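Local coordinates for protein Nab2p (PDB 5L2L) that binds the poly(A) tails of mRNAs through tandem CCCH zinc fingers, protecting transcripts from the exosome and contributing to tail-length control and nuclear export, at residues L6-F11 with H46-D51; H24-I29 with D41-H46. All coordinates share one frame; numbering follows the deposited sequence.

How the interactions relate
Interaction 1 joins the start of zinc finger 5 to H46 of finger 6 and the residues that follow; interaction 2 joins the end of finger 5 and what follows it to finger 6. They share H46, a ligand of the finger 6 zinc. Interaction 1 lies close to the middle of the chain and runs from a buried amide-imidazole bond out to an exposed E7-N49 pair and a partly exposed K10-E50 salt bridge. Interaction 2, nested inside the loop that interaction 1 closes, has no fully exposed residue in touch and relies on backbone hydrogen bonds and apolar packing. The two meet where C9 and H24 bind one zinc and where Q8 packs against A25.

Interaction 1 of 2, residues L6-F11 with H46-D51; sequences LEQCKF and HPINED. With ZN (zinc ion), chain T; ZN (zinc ion), chain S; nucleotides of chain G.
Q8 and H46 make the buried bond of this contact: H46 ND1 donates to Q8 OE1 at 2.8 Å, the oxygen lying near the imidazole plane while the donor is tilted 28° from the amide carbonyl plane. Across the ring NE2 binds zinc, completing a site with C31, C37 and C42, so both ring nitrogens have partners; H46 N, buried here, has none in the model. Q8 CG lies anti to its backbone N (chi1 -161°), packing near H46 O and I48 CG1. Two waters bridge the Q8 backbone to the other segment, one from Q8 N to P47 O, the other from Q8 O to N49 N; Q8 O also accepts from an adenine N6 of the RNA. Nearer the surface, N49 ND2 gives a 2.6 Å hydrogen bond to the anti side of E7 OE2. I48 CD1 lies 3.9 Å from K10 CA. Beyond it, K10 NZ forms a salt bridge with E50 OE1 at 3.0 Å, on the syn side of the carboxylate. K10 of one segment reads N7 of an adenine of RNA chain G while E50 OE2 and D51 O of the other read its N6, and the Q8-H46 bond makes Q8, next to the finger 5 ligand C9, second shell to the finger 6 zinc.

Interaction 2 of 2, residues H24-I29 with D41-H46; sequences HARSHI and DCLFGH. With ZN (zinc ion), chain T; ZN (zinc ion), chain S; nucleotides of chain H.
L43 O takes two backbone bonds from the 24-29 segment: from R26 N at 2.8 Å, in the carbonyl plane on a lone pair, and a longer one from S27 N. A25 CA makes a CA-H...O contact with it at 3.3 Å. The L43 side chain starts from the crowded position, CG between the backbone N and the carbonyl carbon (chi1 62°), and its two methyls part: CD2 lies 3.4 Å from R26 NH2, over one face of the guanidinium, while CD1 touches S27 CB and sits over the centre of the F44 ring. The opposite face of that ring lies against an adenine of RNA chain H, its C5 3.4 Å above the plane and offset toward the rim. F44 is thus sandwiched between leucine and adenine inside a CCCH zinc finger, whose zinc is bound by C42 SG and H46 NE2 together with C31 and C37; H24 ligates the zinc of the preceding finger. S27 OG, anti to its own backbone N (chi1 179°), accepts from I29 N at 3.0 Å to close an ST turn. I29 O then receives a nearly straight bond from G45 N (3.0 Å, 177°) and lies in plane at the edge of the F44 ring; I29 CB is 3.9 Å from F44 CD1. I29 CG2 reaches on to C2 of the same adenine, while L43 N donates to N1 of the neighbouring adenine of chain H.

Interaction 1 of 2, residues L6-F11 with H46-D51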
loop_
_atom_site.group_PDB
_atom_site.type_symbol
_atom_site.label_atom_id
_atom_site.label_comp_id
_atom_site.label_asym_id
_atom_site.label_seq_id
_atom_site.Cartn_x
_atom_site.Cartn_y
_atom_site.Cartn_z
ATOM N N LEU F 6 -20.881 -4.532 10.019
ATOM C CA LEU F 6 -21.515 -4.314 8.721
ATOM C C LEU F 6 -21.138 -2.969 8.088
ATOM O O LEU F 6 -21.345 -2.785 6.888
ATOM C CB LEU F 6 -23.038 -4.406 8.861
ATOM C CG LEU F 6 -23.633 -5.792 9.104
ATOM C CD1 LEU F 6 -25.099 -5.697 9.459
ATOM C CD2 LEU F 6 -23.458 -6.706 7.901
ATOM N N GLU F 7 -20.592 -2.031 8.852
ATOM C CA GLU F 7 -20.201 -0.752 8.274
ATOM C C GLU F 7 -19.164 -0.948 7.171
ATOM O O GLU F 7 -18.289 -1.816 7.260
ATOM C CB GLU F 7 -19.641 0.167 9.351
ATOM C CG GLU F 7 -20.694 0.691 10.289
ATOM C CD GLU F 7 -20.333 2.053 10.846
ATOM O OE1 GLU F 7 -19.330 2.142 11.590
ATOM O OE2 GLU F 7 -21.038 3.037 10.516
ATOM N N GLN F 8 -19.274 -0.128 6.128
ATOM C CA GLN F 8 -18.427 -0.254 4.945
ATOM C C GLN F 8 -17.027 0.329 5.157
ATOM O O GLN F 8 -16.887 1.484 5.568
ATOM C CB GLN F 8 -19.088 0.469 3.768
ATOM C CG GLN F 8 -18.556 0.036 2.425
ATOM C CD GLN F 8 -19.020 -1.368 2.077
ATOM O OE1 GLN F 8 -20.072 -1.816 2.542
ATOM N NE2 GLN F 8 -18.238 -2.073 1.297
ATOM N N CYS F 9 -15.988 -0.456 4.833
ATOM C CA CYS F 9 -14.618 0.066 4.816
ATOM C C CYS F 9 -14.453 1.093 3.703
ATOM O O CYS F 9 -14.733 0.797 2.542
ATOM C CB CYS F 9 -13.605 -1.055 4.596
ATOM S SG CYS F 9 -11.881 -0.436 4.646
ATOM N N LYS F 10 -13.954 2.292 4.047
ATOM C CA LYS F 10 -13.832 3.346 3.041
ATOM C C LYS F 10 -12.691 3.122 2.053
ATOM O O LYS F 10 -12.660 3.813 1.024
ATOM C CB LYS F 10 -13.674 4.722 3.707
ATOM C CG LYS F 10 -12.376 4.927 4.491
ATOM C CD LYS F 10 -12.325 6.279 5.230
ATOM C CE LYS F 10 -12.103 7.401 4.255
ATOM N NZ LYS F 10 -12.072 8.782 4.870
ATOM N N PHE F 11 -11.779 2.169 2.316
ATOM C CA PHE F 11 -10.634 1.905 1.451
ATOM C C PHE F 11 -10.848 0.733 0.493
ATOM O O PHE F 11 -10.056 0.565 -0.438
ATOM C CB PHE F 11 -9.386 1.670 2.316
ATOM C CG PHE F 11 -9.102 2.820 3.249
ATOM C CD1 PHE F 11 -8.695 4.047 2.743
ATOM C CD2 PHE F 11 -9.311 2.702 4.612
ATOM C CE1 PHE F 11 -8.487 5.135 3.597
ATOM C CE2 PHE F 11 -9.095 3.775 5.460
ATOM C CZ PHE F 11 -8.683 4.990 4.953
ATOM N N HIS F 46 -21.972 -0.807 -0.532
ATOM C CA HIS F 46 -22.968 -0.248 0.372
ATOM C C HIS F 46 -22.556 1.164 0.774
ATOM O O HIS F 46 -21.365 1.499 0.762
ATOM C CB HIS F 46 -23.151 -1.100 1.648
ATOM C CG HIS F 46 -23.238 -2.582 1.403
ATOM N ND1 HIS F 46 -22.136 -3.410 1.433
ATOM C CD2 HIS F 46 -24.297 -3.381 1.129
ATOM C CE1 HIS F 46 -22.509 -4.653 1.178
ATOM N NE2 HIS F 46 -23.818 -4.664 0.991
ATOM N N PRO F 47 -23.517 2.004 1.183
ATOM C CA PRO F 47 -23.183 3.383 1.566
ATOM C C PRO F 47 -22.186 3.464 2.720
ATOM O O PRO F 47 -22.305 2.752 3.726
ATOM C CB PRO F 47 -24.538 3.979 1.967
ATOM C CG PRO F 47 -25.556 3.164 1.253
ATOM C CD PRO F 47 -24.974 1.769 1.218
ATOM N N ILE F 48 -21.198 4.389 2.570
ATOM C CA ILE F 48 -20.246 4.738 3.625
ATOM C C ILE F 48 -20.821 5.873 4.461
ATOM O O ILE F 48 -21.368 6.843 3.919
ATOM C CB ILE F 48 -18.888 5.152 3.025
ATOM C CG1 ILE F 48 -18.244 4.011 2.224
ATOM C CG2 ILE F 48 -17.943 5.635 4.123
ATOM C CD1 ILE F 48 -17.141 4.519 1.287
ATOM N N ASN F 49 -20.646 5.796 5.782
ATOM C CA ASN F 49 -21.213 6.797 6.695
ATOM C C ASN F 49 -20.254 7.982 6.890
ATOM O O ASN F 49 -19.792 8.278 7.998
ATOM C CB ASN F 49 -21.563 6.139 8.031
ATOM C CG ASN F 49 -22.679 5.105 7.902
ATOM O OD1 ASN F 49 -23.628 5.284 7.125
ATOM N ND2 ASN F 49 -22.568 4.012 8.665
ATOM N N GLU F 50 -19.979 8.684 5.787
ATOM C CA GLU F 50 -19.087 9.846 5.771
ATOM C C GLU F 50 -19.426 10.712 4.553
ATOM O O GLU F 50 -19.727 10.180 3.488
ATOM C CB GLU F 50 -17.601 9.417 5.720
ATOM C CG GLU F 50 -16.608 10.582 5.760
ATOM C CD GLU F 50 -15.138 10.160 5.708
ATOM O OE1 GLU F 50 -14.816 8.995 6.013
ATOM O OE2 GLU F 50 -14.286 11.018 5.379
ATOM N N ASP F 51 -19.375 12.038 4.716
ATOM C CA ASP F 51 -19.666 12.955 3.615
ATOM C C ASP F 51 -18.562 12.930 2.555
ATOM O O ASP F 51 -17.370 12.963 2.879
ATOM C CB ASP F 51 -19.811 14.390 4.138
ATOM C CG ASP F 51 -21.094 14.622 4.908
ATOM O OD1 ASP F 51 -22.048 13.817 4.811
ATOM O OD2 ASP F 51 -21.159 15.651 5.599
HETATM ZN ZN ZN T . -24.865 -6.382 0.384
HETATM ZN ZN ZN S . -10.667 -2.198 5.622
ATOM P P A G 5 -7.311 9.301 2.661
ATOM O OP1 A G 5 -7.250 10.763 2.849
ATOM O OP2 A G 5 -8.316 8.530 3.420
ATOM O "O5'" A G 5 -7.547 9.106 1.099
ATOM C "C5'" A G 5 -7.485 7.814 0.488
ATOM C "C4'" A G 5 -8.399 7.727 -0.714
ATOM O "O4'" A G 5 -9.795 7.720 -0.276
ATOM C "C3'" A G 5 -8.281 8.876 -1.705
ATOM O "O3'" A G 5 -8.560 8.382 -3.012
ATOM C "C2'" A G 5 -9.385 9.824 -1.238
ATOM O "O2'" A G 5 -9.854 10.745 -2.206
ATOM C "C1'" A G 5 -10.476 8.844 -0.811
ATOM N N9 A G 5 -11.365 9.400 0.224
ATOM C C8 A G 5 -11.163 9.411 1.574
ATOM N N7 A G 5 -12.102 10.012 2.270
ATOM C C5 A G 5 -12.995 10.453 1.295
ATOM C C6 A G 5 -14.212 11.155 1.362
ATOM N N6 A G 5 -14.753 11.564 2.512
ATOM N N1 A G 5 -14.846 11.451 0.200
ATOM C C2 A G 5 -14.300 11.021 -0.946
ATOM N N3 A G 5 -13.169 10.331 -1.130
ATOM C C4 A G 5 -12.549 10.082 0.033
ATOM P P A G 4 -6.275 9.385 8.206
ATOM O OP1 A G 4 -6.917 10.673 7.857
ATOM O OP2 A G 4 -6.998 8.335 8.965
ATOM O "O5'" A G 4 -5.832 8.648 6.859
ATOM C "C5'" A G 4 -4.986 9.289 5.940
ATOM C "C4'" A G 4 -4.476 8.343 4.894
ATOM O "O4'" A G 4 -3.888 7.170 5.512
ATOM C "C3'" A G 4 -5.497 7.775 3.920
ATOM O "O3'" A G 4 -5.830 8.704 2.892
ATOM C "C2'" A G 4 -4.747 6.557 3.382
ATOM O "O2'" A G 4 -3.788 6.968 2.410
ATOM C "C1'" A G 4 -4.022 6.061 4.641
ATOM N N9 A G 4 -4.779 4.992 5.326
ATOM C C8 A G 4 -5.445 5.047 6.529
ATOM N N7 A G 4 -6.020 3.909 6.877
ATOM C C5 A G 4 -5.731 3.049 5.820
ATOM C C6 A G 4 -6.064 1.709 5.558
ATOM N N6 A G 4 -6.804 0.951 6.356
ATOM N N1 A G 4 -5.600 1.146 4.411
ATOM C C2 A G 4 -4.852 1.899 3.583
ATOM N N3 A G 4 -4.489 3.179 3.713
ATOM C C4 A G 4 -4.953 3.699 4.869
HETATM O O HOH W 1 -21.324 2.023 6.272
HETATM O O HOH W 2 -18.924 3.266 6.806
#

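Interaction 2 of 2, residues H24-I29 with D41-H46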
loop_
_atom_site.group_PDB
_atom_site.type_symbol
_atom_site.label_atom_id
_atom_site.label_comp_id
_atom_site.label_asym_id
_atom_site.label_seq_id
_atom_site.Cartn_x
_atom_site.Cartn_y
_atom_site.Cartn_z
ATOM N N HIS F 24 -15.735 -5.052 2.970
ATOM C CA HIS F 24 -14.931 -4.637 1.820
ATOM C C HIS F 24 -15.621 -5.006 0.507
ATOM O O HIS F 24 -15.885 -6.188 0.235
ATOM C CB HIS F 24 -13.530 -5.263 1.882
ATOM C CG HIS F 24 -12.735 -4.834 3.079
ATOM N ND1 HIS F 24 -12.826 -5.471 4.296
ATOM C CD2 HIS F 24 -11.878 -3.797 3.261
ATOM C CE1 HIS F 24 -12.040 -4.860 5.172
ATOM N NE2 HIS F 24 -11.467 -3.827 4.571
ATOM N N ALA F 25 -15.868 -4.000 -0.326
ATOM C CA ALA F 25 -16.462 -4.228 -1.642
ATOM C C ALA F 25 -15.397 -4.669 -2.649
ATOM O O ALA F 25 -14.308 -4.082 -2.717
ATOM C CB ALA F 25 -17.169 -2.953 -2.129
ATOM N N ARG F 26 -15.719 -5.701 -3.438
ATOM C CA ARG F 26 -14.894 -6.150 -4.559
ATOM C C ARG F 26 -15.601 -5.981 -5.897
ATOM O O ARG F 26 -15.062 -6.409 -6.931
ATOM C CB ARG F 26 -14.480 -7.620 -4.387
ATOM C CG ARG F 26 -13.759 -7.880 -3.107
ATOM C CD ARG F 26 -12.900 -9.134 -3.167
ATOM N NE ARG F 26 -13.613 -10.333 -3.593
ATOM C CZ ARG F 26 -14.436 -11.032 -2.818
ATOM N NH1 ARG F 26 -14.684 -10.632 -1.583
ATOM N NH2 ARG F 26 -15.024 -12.121 -3.280
ATOM N N SER F 27 -16.785 -5.374 -5.906
ATOM C CA SER F 27 -17.518 -5.054 -7.125
ATOM C C SER F 27 -17.886 -3.573 -7.137
ATOM O O SER F 27 -18.193 -2.987 -6.096
ATOM C CB SER F 27 -18.802 -5.888 -7.223
ATOM O OG SER F 27 -19.524 -5.575 -8.398
ATOM N N HIS F 28 -17.875 -2.974 -8.335
ATOM C CA HIS F 28 -18.387 -1.618 -8.499
ATOM C C HIS F 28 -19.909 -1.566 -8.471
ATOM O O HIS F 28 -20.471 -0.466 -8.388
ATOM C CB HIS F 28 -17.892 -1.000 -9.821
ATOM C CG HIS F 28 -16.398 -0.929 -9.950
ATOM N ND1 HIS F 28 -15.656 0.107 -9.422
ATOM C CD2 HIS F 28 -15.508 -1.762 -10.546
ATOM C CE1 HIS F 28 -14.376 -0.085 -9.693
ATOM N NE2 HIS F 28 -14.260 -1.214 -10.371
ATOM N N ILE F 29 -20.577 -2.724 -8.545
ATOM C CA ILE F 29 -22.035 -2.796 -8.506
ATOM C C ILE F 29 -22.521 -2.520 -7.088
ATOM O O ILE F 29 -22.010 -3.093 -6.116
ATOM C CB ILE F 29 -22.508 -4.171 -9.010
ATOM C CG1 ILE F 29 -22.140 -4.355 -10.485
ATOM C CG2 ILE F 29 -24.026 -4.349 -8.822
ATOM C CD1 ILE F 29 -22.358 -5.778 -11.021
ATOM N N ASP F 41 -20.214 -10.970 4.774
ATOM C CA ASP F 41 -19.171 -11.077 3.754
ATOM C C ASP F 41 -19.628 -10.590 2.368
ATOM O O ASP F 41 -18.978 -10.910 1.362
ATOM C CB ASP F 41 -18.681 -12.524 3.658
ATOM C CG ASP F 41 -19.746 -13.461 3.114
ATOM O OD1 ASP F 41 -20.939 -13.242 3.410
ATOM O OD2 ASP F 41 -19.391 -14.417 2.392
ATOM N N CYS F 42 -20.712 -9.815 2.291
ATOM C CA CYS F 42 -21.192 -9.317 0.997
ATOM C C CYS F 42 -20.106 -8.512 0.279
ATOM O O CYS F 42 -19.464 -7.642 0.879
ATOM C CB CYS F 42 -22.444 -8.456 1.193
ATOM S SG CYS F 42 -23.252 -7.915 -0.353
ATOM N N LEU F 43 -19.903 -8.793 -1.013
ATOM C CA LEU F 43 -18.838 -8.151 -1.781
ATOM C C LEU F 43 -19.300 -6.944 -2.593
ATOM O O LEU F 43 -18.467 -6.305 -3.249
ATOM C CB LEU F 43 -18.163 -9.175 -2.714
ATOM C CG LEU F 43 -18.940 -9.888 -3.820
ATOM C CD1 LEU F 43 -19.206 -8.974 -5.042
ATOM C CD2 LEU F 43 -18.144 -11.128 -4.240
ATOM N N PHE F 44 -20.589 -6.625 -2.580
ATOM C CA PHE F 44 -21.127 -5.505 -3.346
ATOM C C PHE F 44 -21.056 -4.211 -2.526
ATOM O O PHE F 44 -20.838 -4.225 -1.319
ATOM C CB PHE F 44 -22.562 -5.832 -3.790
ATOM C CG PHE F 44 -22.623 -6.993 -4.761
ATOM C CD1 PHE F 44 -22.446 -6.788 -6.124
ATOM C CD2 PHE F 44 -22.807 -8.298 -4.307
ATOM C CE1 PHE F 44 -22.463 -7.863 -7.017
ATOM C CE2 PHE F 44 -22.824 -9.356 -5.193
ATOM C CZ PHE F 44 -22.660 -9.137 -6.548
ATOM N N GLY F 45 -21.219 -3.079 -3.209
ATOM C CA GLY F 45 -21.050 -1.773 -2.552
ATOM C C GLY F 45 -22.256 -1.362 -1.710
ATOM O O GLY F 45 -23.408 -1.536 -2.108
ATOM N N HIS F 46 -21.972 -0.807 -0.532
ATOM C CA HIS F 46 -22.968 -0.248 0.372
ATOM C C HIS F 46 -22.556 1.164 0.774
ATOM O O HIS F 46 -21.365 1.499 0.762
ATOM C CB HIS F 46 -23.151 -1.100 1.648
ATOM C CG HIS F 46 -23.238 -2.582 1.403
ATOM N ND1 HIS F 46 -22.136 -3.410 1.433
ATOM C CD2 HIS F 46 -24.297 -3.381 1.129
ATOM C CE1 HIS F 46 -22.509 -4.653 1.178
ATOM N NE2 HIS F 46 -23.818 -4.664 0.991
HETATM ZN ZN ZN T . -24.865 -6.382 0.384
HETATM ZN ZN ZN S . -10.667 -2.198 5.622
ATOM P P A H 11 -26.825 -14.340 -8.318
ATOM O OP1 A H 11 -28.073 -13.718 -7.797
ATOM O OP2 A H 11 -26.831 -15.696 -8.910
ATOM O "O5'" A H 11 -26.232 -13.350 -9.411
ATOM C "C5'" A H 11 -27.034 -12.876 -10.485
ATOM C "C4'" A H 11 -26.603 -11.501 -10.921
ATOM O "O4'" A H 11 -26.900 -10.555 -9.854
ATOM C "C3'" A H 11 -25.113 -11.360 -11.199
ATOM O "O3'" A H 11 -24.910 -10.353 -12.192
ATOM C "C2'" A H 11 -24.571 -10.891 -9.850
ATOM O "O2'" A H 11 -23.327 -10.230 -9.914
ATOM C "C1'" A H 11 -25.695 -9.968 -9.380
ATOM N N9 A H 11 -25.822 -9.825 -7.924
ATOM C C8 A H 11 -25.799 -10.811 -6.967
ATOM N N7 A H 11 -25.989 -10.379 -5.741
ATOM C C5 A H 11 -26.161 -9.010 -5.903
ATOM C C6 A H 11 -26.409 -7.974 -4.987
ATOM N N6 A H 11 -26.500 -8.144 -3.665
ATOM N N1 A H 11 -26.536 -6.724 -5.475
ATOM C C2 A H 11 -26.433 -6.535 -6.797
ATOM N N3 A H 11 -26.199 -7.423 -7.759
ATOM C C4 A H 11 -26.082 -8.661 -7.240
ATOM P P A H 10 -21.383 -17.930 -7.545
ATOM O OP1 A H 10 -20.594 -19.043 -6.964
ATOM O OP2 A H 10 -21.990 -18.101 -8.889
ATOM O "O5'" A H 10 -22.511 -17.536 -6.497
ATOM C "C5'" A H 10 -23.892 -17.538 -6.844
ATOM C "C4'" A H 10 -24.597 -16.308 -6.328
ATOM O "O4'" A H 10 -23.996 -15.901 -5.063
ATOM C "C3'" A H 10 -24.523 -15.086 -7.244
ATOM O "O3'" A H 10 -25.731 -14.328 -7.136
ATOM C "C2'" A H 10 -23.367 -14.290 -6.639
ATOM O "O2'" A H 10 -23.377 -12.914 -6.952
ATOM C "C1'" A H 10 -23.590 -14.542 -5.153
ATOM N N9 A H 10 -22.416 -14.327 -4.295
ATOM C C8 A H 10 -21.267 -15.072 -4.234
ATOM N N7 A H 10 -20.390 -14.639 -3.363
ATOM C C5 A H 10 -20.983 -13.514 -2.805
ATOM C C6 A H 10 -20.564 -12.613 -1.804
ATOM N N6 A H 10 -19.391 -12.673 -1.161
ATOM N N1 A H 10 -21.403 -11.605 -1.479
ATOM C C2 A H 10 -22.591 -11.531 -2.107
ATOM N N3 A H 10 -23.100 -12.327 -3.048
ATOM C C4 A H 10 -22.238 -13.311 -3.365
HETATM O O HOH W 3 -17.581 -7.821 3.097
HETATM O O HOH W 4 -16.453 -12.036 0.601
#